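Local atomic coordinates of endoglucanase E (Clostridium thermocellum, PDB entry 2WAO), a protein that probably removes acetyl groups from plant cell-wall polysaccharides and also binds cellulose-type glucan chains, forming the esterase part of a larger cellulase. Residues D194-T199 and R248-D253; S274-V279 and V291-F296. One frame throughout, in Å; residues are numbered along the deposited sequence.

Both interactions belong to the GDSL-like (SGNH) hydrolase part of the chain, whose core is a parallel five-stranded sheet flanked by helices. They come in series: interaction 1 is complete at residue 253, before interaction 2 opens at 274, and their centres lie 20 Å apart. Helix 233-250 links them. Its C-terminal end supplies Asn250 to interaction 1, while residues from Lys233 to Ile244 pack on helix 266-285 of interaction 2. The two also touch directly, where Arg248 NH2 approaches Val291 CG2 at 4.3 Å. Together they tie the turn 195-198 and one of the sheet's two edge strands, 291-295, to the same helical layer; beyond that strand the chain reaches Gln298 and Gln299 of the glycan pocket.

Interaction 1: D194-T199 and R248-D253; sequences DRYPYT and RRNYPD
Tyr196 reaches from the type I turn Arg195 to Tyr198 to the C-terminal end of helix 233-250, where it meets Asn250 and Tyr251. Its CG stands anti to the backbone N (chi1 -178°), which carries the long ring straight out of the turn. Asn250 approaches from the opposite direction, and its ND2 comes to 3.7 Å from Tyr196 CE2, the amide plane inclined 44° to the ring. At the far end of the ring, Tyr196 OH lies 3.6 Å from Tyr251 CE2 and 3.4 Å from Tyr251 OH. Both phenol oxygens hydrogen-bond to Glu126 OE1, so one carboxylate oxygen gathers them and gives these buried polar atoms a partner. Tyrosine suits both places because it combines a broad apolar ring with a polar tip.

Asn250 CB also packs on one face of the Tyr251 ring, 3.6 Å above its plane and nearer its border than its middle. Asparagine's short side chain thus serves both tyrosines, its amide beside one ring and its CB on the other. Arg248 NH1 donates to Tyr251 O at 3.0 Å.

The contact sits against the helical layer and the parallel sheet at once: Tyr196 also packs on Glu246 and Val247 of helix 233-250, Glu126 belongs to strand 123-129, and the loop residues Phe209 and Pro214 pack against Tyr251.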
ATOM      1  N   ASP A 194      -2.029   4.702 -15.685  1.00  7.14           N
ATOM      2  CA  ASP A 194      -2.542   3.545 -16.424  1.00  7.36           C
ATOM      3  C   ASP A 194      -2.972   2.414 -15.486  1.00  6.76           C
ATOM      4  O   ASP A 194      -3.851   1.625 -15.838  1.00  7.98           O
ATOM      5  CB  ASP A 194      -1.494   2.997 -17.401  1.00  6.67           C
ATOM      6  CG  ASP A 194      -0.922   4.061 -18.376  1.00 11.74           C
ATOM      7  OD1 ASP A 194      -1.703   4.880 -18.903  1.00 11.74           O
ATOM      8  OD2 ASP A 194       0.337   4.044 -18.636  1.00 10.94           O
ATOM      9  N   ARG A 195      -2.350   2.267 -14.315  1.00  5.65           N
ATOM     10  CA  ARG A 195      -2.693   1.134 -13.417  1.00  5.38           C
ATOM     11  C   ARG A 195      -3.725   1.533 -12.368  1.00  6.22           C
ATOM     12  O   ARG A 195      -4.496   0.706 -11.880  1.00  4.80           O
ATOM     13  CB  ARG A 195      -1.420   0.634 -12.711  1.00  6.03           C
ATOM     14  CG  ARG A 195      -0.299   0.153 -13.705  1.00  8.88           C
ATOM     15  CD  ARG A 195       0.496  -0.919 -13.071  1.00 11.25           C
ATOM     16  NE  ARG A 195       1.648  -1.455 -13.801  1.00 10.20           N
ATOM     17  CZ  ARG A 195       1.582  -2.505 -14.631  1.00 12.43           C
ATOM     18  NH1 ARG A 195       0.409  -3.069 -14.936  1.00 12.70           N
ATOM     19  NH2 ARG A 195       2.703  -2.965 -15.186  1.00 11.97           N
ATOM     20  N   TYR A 196      -3.695   2.820 -12.015  1.00  5.95           N
ATOM     21  CA  TYR A 196      -4.549   3.397 -10.972  1.00  5.97           C
ATOM     22  C   TYR A 196      -6.058   3.029 -11.091  1.00  5.94           C
ATOM     23  O   TYR A 196      -6.654   2.808 -10.059  1.00  5.70           O
ATOM     24  CB  TYR A 196      -4.358   4.923 -10.889  1.00  5.38           C
ATOM     25  CG  TYR A 196      -5.157   5.616  -9.809  1.00  6.53           C
ATOM     26  CD1 TYR A 196      -5.036   5.246  -8.462  1.00  7.42           C
ATOM     27  CD2 TYR A 196      -6.036   6.660 -10.129  1.00  8.86           C
ATOM     28  CE1 TYR A 196      -5.790   5.901  -7.456  1.00  6.77           C
ATOM     29  CE2 TYR A 196      -6.761   7.310  -9.145  1.00  8.47           C
ATOM     30  CZ  TYR A 196      -6.617   6.938  -7.803  1.00  9.09           C
ATOM     31  OH  TYR A 196      -7.388   7.576  -6.820  1.00  6.99           O
ATOM     32  N   PRO A 197      -6.635   2.966 -12.315  1.00  6.35           N
ATOM     33  CA  PRO A 197      -8.073   2.624 -12.485  1.00  6.39           C
ATOM     34  C   PRO A 197      -8.481   1.183 -12.121  1.00  7.33           C
ATOM     35  O   PRO A 197      -9.695   0.865 -12.147  1.00  7.00           O
ATOM     36  CB  PRO A 197      -8.335   2.900 -13.994  1.00  8.07           C
ATOM     37  CG  PRO A 197      -7.160   3.807 -14.438  1.00  8.52           C
ATOM     38  CD  PRO A 197      -6.022   3.277 -13.620  1.00  6.71           C
ATOM     39  N   TYR A 198      -7.504   0.314 -11.838  1.00  5.65           N
ATOM     40  CA  TYR A 198      -7.790  -1.135 -11.775  1.00  4.78           C
ATOM     41  C   TYR A 198      -7.889  -1.786 -10.385  1.00  5.58           C
ATOM     42  O   TYR A 198      -7.164  -1.436  -9.444  1.00  6.16           O
ATOM     43  CB  TYR A 198      -6.844  -1.937 -12.703  1.00  4.16           C
ATOM     44  CG  TYR A 198      -7.086  -1.563 -14.142  1.00  4.11           C
ATOM     45  CD1 TYR A 198      -8.176  -2.096 -14.848  1.00  4.89           C
ATOM     46  CD2 TYR A 198      -6.274  -0.622 -14.782  1.00  5.41           C
ATOM     47  CE1 TYR A 198      -8.438  -1.710 -16.156  1.00  6.79           C
ATOM     48  CE2 TYR A 198      -6.505  -0.241 -16.086  1.00  4.03           C
ATOM     49  CZ  TYR A 198      -7.606  -0.791 -16.772  1.00  4.57           C
ATOM     50  OH  TYR A 198      -7.889  -0.430 -18.068  1.00  5.46           O
ATOM     51  N   THR A 199      -8.839  -2.700 -10.278  1.00  5.70           N
ATOM     52  CA  THR A 199      -8.904  -3.637  -9.146  1.00  7.40           C
ATOM     53  C   THR A 199      -7.811  -4.675  -9.334  1.00  7.40           C
ATOM     54  O   THR A 199      -7.028  -4.929  -8.421  1.00  6.01           O
ATOM     55  CB  THR A 199     -10.268  -4.356  -9.088  1.00  6.87           C
ATOM     56  OG1 THR A 199     -11.291  -3.363  -8.992  1.00 10.89           O
ATOM     57  CG2 THR A 199     -10.333  -5.270  -7.876  1.00  9.21           C
ATOM     58  N   ARG A 248      -8.870  14.161  -7.416  1.00  5.33           N
ATOM     59  CA  ARG A 248      -9.855  15.167  -7.014  1.00  5.48           C
ATOM     60  C   ARG A 248     -11.239  14.900  -7.659  1.00  7.32           C
ATOM     61  O   ARG A 248     -12.312  15.150  -7.031  1.00  6.82           O
ATOM     62  CB  ARG A 248      -9.286  16.564  -7.360  1.00  4.83           C
ATOM     63  CG  ARG A 248     -10.252  17.731  -7.120  1.00  6.72           C
ATOM     64  CD  ARG A 248     -10.665  17.903  -5.656  1.00  7.08           C
ATOM     65  NE  ARG A 248      -9.589  18.337  -4.741  1.00  7.90           N
ATOM     66  CZ  ARG A 248      -9.289  17.726  -3.586  1.00  8.51           C
ATOM     67  NH1 ARG A 248      -9.936  16.620  -3.195  1.00  7.43           N
ATOM     68  NH2 ARG A 248      -8.350  18.217  -2.790  1.00  5.42           N
ATOM     69  N   ARG A 249     -11.215  14.399  -8.888  1.00  7.68           N
ATOM     70  CA  ARG A 249     -12.475  14.092  -9.590  1.00  9.53           C
ATOM     71  C   ARG A 249     -13.152  12.880  -8.931  1.00  8.96           C
ATOM     72  O   ARG A 249     -14.376  12.873  -8.763  1.00 10.03           O
ATOM     73  CB  ARG A 249     -12.243  13.868 -11.077  1.00  8.50           C
ATOM     74  CG  ARG A 249     -13.480  14.051 -11.943  1.00 12.22           C
ATOM     75  CD  ARG A 249     -13.162  13.905 -13.434  1.00 13.83           C
ATOM     76  NE  ARG A 249     -11.924  14.582 -13.775  1.00 13.66           N
ATOM     77  CZ  ARG A 249     -10.764  13.980 -14.034  1.00 14.90           C
ATOM     78  NH1 ARG A 249     -10.686  12.640 -14.079  1.00 14.46           N
ATOM     79  NH2 ARG A 249      -9.704  14.738 -14.291  1.00 13.53           N
ATOM     80  N   ASN A 250     -12.363  11.887  -8.504  1.00  7.79           N
ATOM     81  CA  ASN A 250     -12.924  10.727  -7.751  1.00  8.76           C
ATOM     82  C   ASN A 250     -13.406  11.109  -6.348  1.00  8.05           C
ATOM     83  O   ASN A 250     -14.434  10.596  -5.868  1.00  8.31           O
ATOM     84  CB  ASN A 250     -11.857   9.634  -7.598  1.00  9.32           C
ATOM     85  CG  ASN A 250     -11.495   8.931  -8.911  1.00 12.13           C
ATOM     86  OD1 ASN A 250     -12.331   8.740  -9.773  1.00 15.67           O
ATOM     87  ND2 ASN A 250     -10.236   8.465  -9.012  1.00 17.16           N
ATOM     88  N   TYR A 251     -12.642  11.986  -5.676  1.00  6.82           N
ATOM     89  CA  TYR A 251     -12.909  12.296  -4.294  1.00  6.23           C
ATOM     90  C   TYR A 251     -12.877  13.820  -4.099  1.00  7.75           C
ATOM     91  O   TYR A 251     -11.852  14.393  -3.708  1.00  7.24           O
ATOM     92  CB  TYR A 251     -11.846  11.664  -3.367  1.00  6.52           C
ATOM     93  CG  TYR A 251     -11.382  10.283  -3.741  1.00  5.40           C
ATOM     94  CD1 TYR A 251     -12.293   9.239  -4.011  1.00  4.48           C
ATOM     95  CD2 TYR A 251     -10.032  10.004  -3.799  1.00  6.67           C
ATOM     96  CE1 TYR A 251     -11.808   7.936  -4.377  1.00  5.52           C
ATOM     97  CE2 TYR A 251      -9.562   8.734  -4.147  1.00  3.92           C
ATOM     98  CZ  TYR A 251     -10.441   7.719  -4.410  1.00  6.70           C
ATOM     99  OH  TYR A 251      -9.907   6.484  -4.756  1.00  5.78           O
ATOM    100  N   PRO A 252     -13.982  14.496  -4.396  1.00  8.81           N
ATOM    101  CA  PRO A 252     -14.075  15.981  -4.308  1.00  9.13           C
ATOM    102  C   PRO A 252     -13.629  16.570  -2.964  1.00  9.63           C
ATOM    103  O   PRO A 252     -13.129  17.690  -2.934  1.00  8.51           O
ATOM    104  CB  PRO A 252     -15.593  16.252  -4.432  1.00 10.17           C
ATOM    105  CG  PRO A 252     -16.151  15.055  -5.120  1.00 11.14           C
ATOM    106  CD  PRO A 252     -15.250  13.874  -4.816  1.00  8.03           C
ATOM    107  N   ASP A 253     -13.781  15.797  -1.892  1.00  8.48           N
ATOM    108  CA  ASP A 253     -13.610  16.277  -0.525  1.00  9.58           C
ATOM    109  C   ASP A 253     -12.290  15.797   0.142  1.00  8.44           C
ATOM    110  O   ASP A 253     -12.017  16.155   1.288  1.00  9.23           O
ATOM    111  CB  ASP A 253     -14.843  15.895   0.356  1.00 11.33           C
ATOM    112  CG  ASP A 253     -16.206  16.294  -0.302  1.00 17.57           C
ATOM    113  OD1 ASP A 253     -16.300  17.393  -0.887  1.00 23.34           O
ATOM    114  OD2 ASP A 253     -17.180  15.488  -0.288  1.00 21.52           O
TER

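Interaction 2: S274-V279 and V291-F296; sequences SYVTEV and VYFVEF
The ring of Phe293 takes the methyl group of Thr277 over one face and a branch of Val276 at its edge. Thr277 CG2 sits almost exactly above the middle of the ring, 3.5 Å from the centroid of the Phe293 ring and only 5° off its normal. This is a clear CH-pi contact, with the methyl nearly equidistant from all six ring carbons. Val276 CG1 arrives near the ring plane instead, 3.8 Å from Phe293 CE1, and the two side chains cross at about a right angle. A flat aromatic suits this place by offering a face to the methyl and a rim to the branched valine, which itself brings no polar side-chain atom needing a partner.

Phe293 CG lies anti to its backbone N (chi1 -180°), extending the ring from strand 291-295 toward helix 266-285. Of the CA atoms of the two segments, those of Thr277 and Phe293 come nearest, at 6.5 Å. In Thr277, chi1 of 56° tucks OG1 back over the helix backbone and turns CG2 to the ring. The hydroxyl is hydrogen-bonded to Arg273 O, one turn back, so threonine can present a methyl to the strand while its polar atom is satisfied locally.

Helix and strand belong to the beta-alpha-beta unit of strand 255-260, helix 266-285 and strand 291-295. Val276 and Phe293 both touch Val260 of the neighbouring strand. Beside the contact, Glu295 with Arg273 (a salt bridge) and Val291 O with Asn284 ND2 link the same helix and strand. Between these segments, however, the contact is dispersion and CH-pi, which depends on close fit and not on charge.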
ATOM      1  N   SER A 274      11.731  20.540  -6.198  1.00  4.77           N
ATOM      2  CA  SER A 274      11.320  21.755  -6.896  1.00  6.21           C
ATOM      3  C   SER A 274      10.003  21.513  -7.681  1.00  5.54           C
ATOM      4  O   SER A 274       9.084  22.314  -7.608  1.00  5.97           O
ATOM      5  CB  SER A 274      12.443  22.198  -7.861  1.00  6.80           C
ATOM      6  OG  SER A 274      12.069  23.397  -8.518  1.00 15.90           O
ATOM      7  N   TYR A 275       9.944  20.417  -8.427  1.00  5.53           N
ATOM      8  CA  TYR A 275       8.784  20.163  -9.317  1.00  5.13           C
ATOM      9  C   TYR A 275       7.488  19.869  -8.540  1.00  3.83           C
ATOM     10  O   TYR A 275       6.443  20.478  -8.837  1.00  3.99           O
ATOM     11  CB  TYR A 275       9.064  19.036 -10.318  1.00  5.91           C
ATOM     12  CG  TYR A 275      10.208  19.265 -11.272  1.00  6.32           C
ATOM     13  CD1 TYR A 275      10.885  20.495 -11.346  1.00 10.16           C
ATOM     14  CD2 TYR A 275      10.637  18.221 -12.088  1.00  8.68           C
ATOM     15  CE1 TYR A 275      11.974  20.655 -12.226  1.00  9.63           C
ATOM     16  CE2 TYR A 275      11.721  18.373 -12.947  1.00  7.75           C
ATOM     17  CZ  TYR A 275      12.349  19.608 -13.029  1.00  8.54           C
ATOM     18  OH  TYR A 275      13.429  19.716 -13.899  1.00 11.45           O
ATOM     19  N   VAL A 276       7.563  18.982  -7.531  1.00  4.02           N
ATOM     20  CA  VAL A 276       6.387  18.618  -6.707  1.00  3.33           C
ATOM     21  C   VAL A 276       5.919  19.840  -5.892  1.00  4.59           C
ATOM     22  O   VAL A 276       4.710  20.054  -5.748  1.00  3.61           O
ATOM     23  CB  VAL A 276       6.656  17.372  -5.842  1.00  2.98           C
ATOM     24  CG1 VAL A 276       5.447  17.014  -4.897  1.00  5.36           C
ATOM     25  CG2 VAL A 276       7.028  16.137  -6.776  1.00  2.00           C
ATOM     26  N   THR A 277       6.841  20.661  -5.351  1.00  4.73           N
ATOM     27  CA  THR A 277       6.334  21.796  -4.578  1.00  4.40           C
ATOM     28  C   THR A 277       5.697  22.797  -5.549  1.00  6.09           C
ATOM     29  O   THR A 277       4.757  23.497  -5.170  1.00  5.94           O
ATOM     30  CB  THR A 277       7.429  22.501  -3.715  1.00  5.08           C
ATOM     31  OG1 THR A 277       8.493  22.901  -4.583  1.00  4.86           O
ATOM     32  CG2 THR A 277       7.969  21.576  -2.597  1.00  3.21           C
ATOM     33  N   GLU A 278       6.195  22.867  -6.789  1.00  5.88           N
ATOM     34  CA  GLU A 278       5.566  23.741  -7.804  1.00  8.47           C
ATOM     35  C   GLU A 278       4.132  23.262  -8.077  1.00  6.30           C
ATOM     36  O   GLU A 278       3.190  24.061  -8.139  1.00  7.48           O
ATOM     37  CB  GLU A 278       6.398  23.793  -9.087  1.00  7.90           C
ATOM     38  CG  GLU A 278       5.811  24.703 -10.161  1.00 16.30           C
ATOM     39  CD  GLU A 278       6.798  24.959 -11.312  1.00 18.39           C
ATOM     40  OE1 GLU A 278       7.974  25.368 -11.042  1.00 20.43           O
ATOM     41  OE2 GLU A 278       6.382  24.709 -12.484  1.00 25.93           O
ATOM     42  N   VAL A 279       3.979  21.953  -8.211  1.00  5.12           N
ATOM     43  CA  VAL A 279       2.654  21.340  -8.394  1.00  5.47           C
ATOM     44  C   VAL A 279       1.706  21.727  -7.260  1.00  5.22           C
ATOM     45  O   VAL A 279       0.579  22.200  -7.507  1.00  5.20           O
ATOM     46  CB  VAL A 279       2.768  19.792  -8.585  1.00  5.46           C
ATOM     47  CG1 VAL A 279       1.396  19.168  -8.480  1.00  7.02           C
ATOM     48  CG2 VAL A 279       3.443  19.452  -9.942  1.00  7.03           C
ATOM     49  N   VAL A 291      -4.525  20.429  -0.961  1.00  5.38           N
ATOM     50  CA  VAL A 291      -3.378  19.741  -1.559  1.00  4.36           C
ATOM     51  C   VAL A 291      -2.169  20.294  -0.767  1.00  4.81           C
ATOM     52  O   VAL A 291      -1.988  21.529  -0.620  1.00  3.70           O
ATOM     53  CB  VAL A 291      -3.198  20.034  -3.019  1.00  4.95           C
ATOM     54  CG1 VAL A 291      -2.022  19.167  -3.552  1.00  2.95           C
ATOM     55  CG2 VAL A 291      -4.426  19.609  -3.735  1.00  5.65           C
ATOM     56  N   TYR A 292      -1.398  19.367  -0.226  1.00  4.04           N
ATOM     57  CA  TYR A 292      -0.273  19.657   0.691  1.00  4.37           C
ATOM     58  C   TYR A 292       0.991  18.979   0.248  1.00  3.65           C
ATOM     59  O   TYR A 292       0.962  17.961  -0.472  1.00  5.22           O
ATOM     60  CB  TYR A 292      -0.576  19.161   2.092  1.00  3.82           C
ATOM     61  CG  TYR A 292      -1.992  19.483   2.551  1.00  5.02           C
ATOM     62  CD1 TYR A 292      -2.379  20.805   2.837  1.00  6.13           C
ATOM     63  CD2 TYR A 292      -2.916  18.468   2.703  1.00  7.03           C
ATOM     64  CE1 TYR A 292      -3.713  21.093   3.295  1.00  4.31           C
ATOM     65  CE2 TYR A 292      -4.259  18.729   3.138  1.00  7.12           C
ATOM     66  CZ  TYR A 292      -4.626  20.055   3.403  1.00  6.90           C
ATOM     67  OH  TYR A 292      -5.915  20.281   3.829  1.00  6.37           O
ATOM     68  N   PHE A 293       2.099  19.525   0.731  1.00  4.05           N
ATOM     69  CA  PHE A 293       3.411  18.940   0.502  1.00  4.74           C
ATOM     70  C   PHE A 293       4.045  18.312   1.764  1.00  5.95           C
ATOM     71  O   PHE A 293       3.974  18.889   2.874  1.00  4.91           O
ATOM     72  CB  PHE A 293       4.368  19.997  -0.068  1.00  4.37           C
ATOM     73  CG  PHE A 293       5.740  19.460  -0.336  1.00  5.48           C
ATOM     74  CD1 PHE A 293       5.954  18.561  -1.391  1.00  7.43           C
ATOM     75  CD2 PHE A 293       6.829  19.838   0.478  1.00  5.17           C
ATOM     76  CE1 PHE A 293       7.206  18.039  -1.665  1.00  5.27           C
ATOM     77  CE2 PHE A 293       8.104  19.316   0.218  1.00  5.31           C
ATOM     78  CZ  PHE A 293       8.295  18.400  -0.857  1.00  6.70           C
ATOM     79  N   VAL A 294       4.675  17.153   1.586  1.00  3.91           N
ATOM     80  CA  VAL A 294       5.442  16.524   2.707  1.00  5.09           C
ATOM     81  C   VAL A 294       6.762  16.010   2.181  1.00  6.36           C
ATOM     82  O   VAL A 294       6.812  15.342   1.149  1.00  5.69           O
ATOM     83  CB  VAL A 294       4.681  15.340   3.392  1.00  5.86           C
ATOM     84  CG1 VAL A 294       5.464  14.772   4.604  1.00  5.93           C
ATOM     85  CG2 VAL A 294       3.222  15.712   3.732  1.00  5.93           C
ATOM     86  N   GLU A 295       7.848  16.369   2.861  1.00  5.45           N
ATOM     87  CA  GLU A 295       9.157  15.784   2.519  1.00  6.31           C
ATOM     88  C   GLU A 295       9.672  14.867   3.629  1.00  5.32           C
ATOM     89  O   GLU A 295       9.775  15.287   4.810  1.00  5.90           O
ATOM     90  CB  GLU A 295      10.198  16.852   2.193  1.00  5.83           C
ATOM     91  CG  GLU A 295      11.531  16.168   1.791  1.00  5.98           C
ATOM     92  CD  GLU A 295      12.611  17.141   1.270  1.00 10.80           C
ATOM     93  OE1 GLU A 295      12.300  18.366   1.131  1.00 11.95           O
ATOM     94  OE2 GLU A 295      13.741  16.633   0.978  1.00 10.76           O
ATOM     95  N   PHE A 296       9.960  13.611   3.262  1.00  5.07           N
ATOM     96  CA  PHE A 296      10.660  12.687   4.158  1.00  6.35           C
ATOM     97  C   PHE A 296      12.141  12.898   3.940  1.00  7.16           C
ATOM     98  O   PHE A 296      12.639  12.736   2.815  1.00  7.15           O
ATOM     99  CB  PHE A 296      10.265  11.246   3.866  1.00  6.62           C
ATOM    100  CG  PHE A 296       8.769  11.007   3.881  1.00  7.38           C
ATOM    101  CD1 PHE A 296       8.068  10.997   5.090  1.00  8.47           C
ATOM    102  CD2 PHE A 296       8.085  10.718   2.692  1.00  7.68           C
ATOM    103  CE1 PHE A 296       6.701  10.721   5.124  1.00  8.26           C
ATOM    104  CE2 PHE A 296       6.725  10.449   2.707  1.00  7.37           C
ATOM    105  CZ  PHE A 296       6.024  10.448   3.917  1.00  5.88           C
TER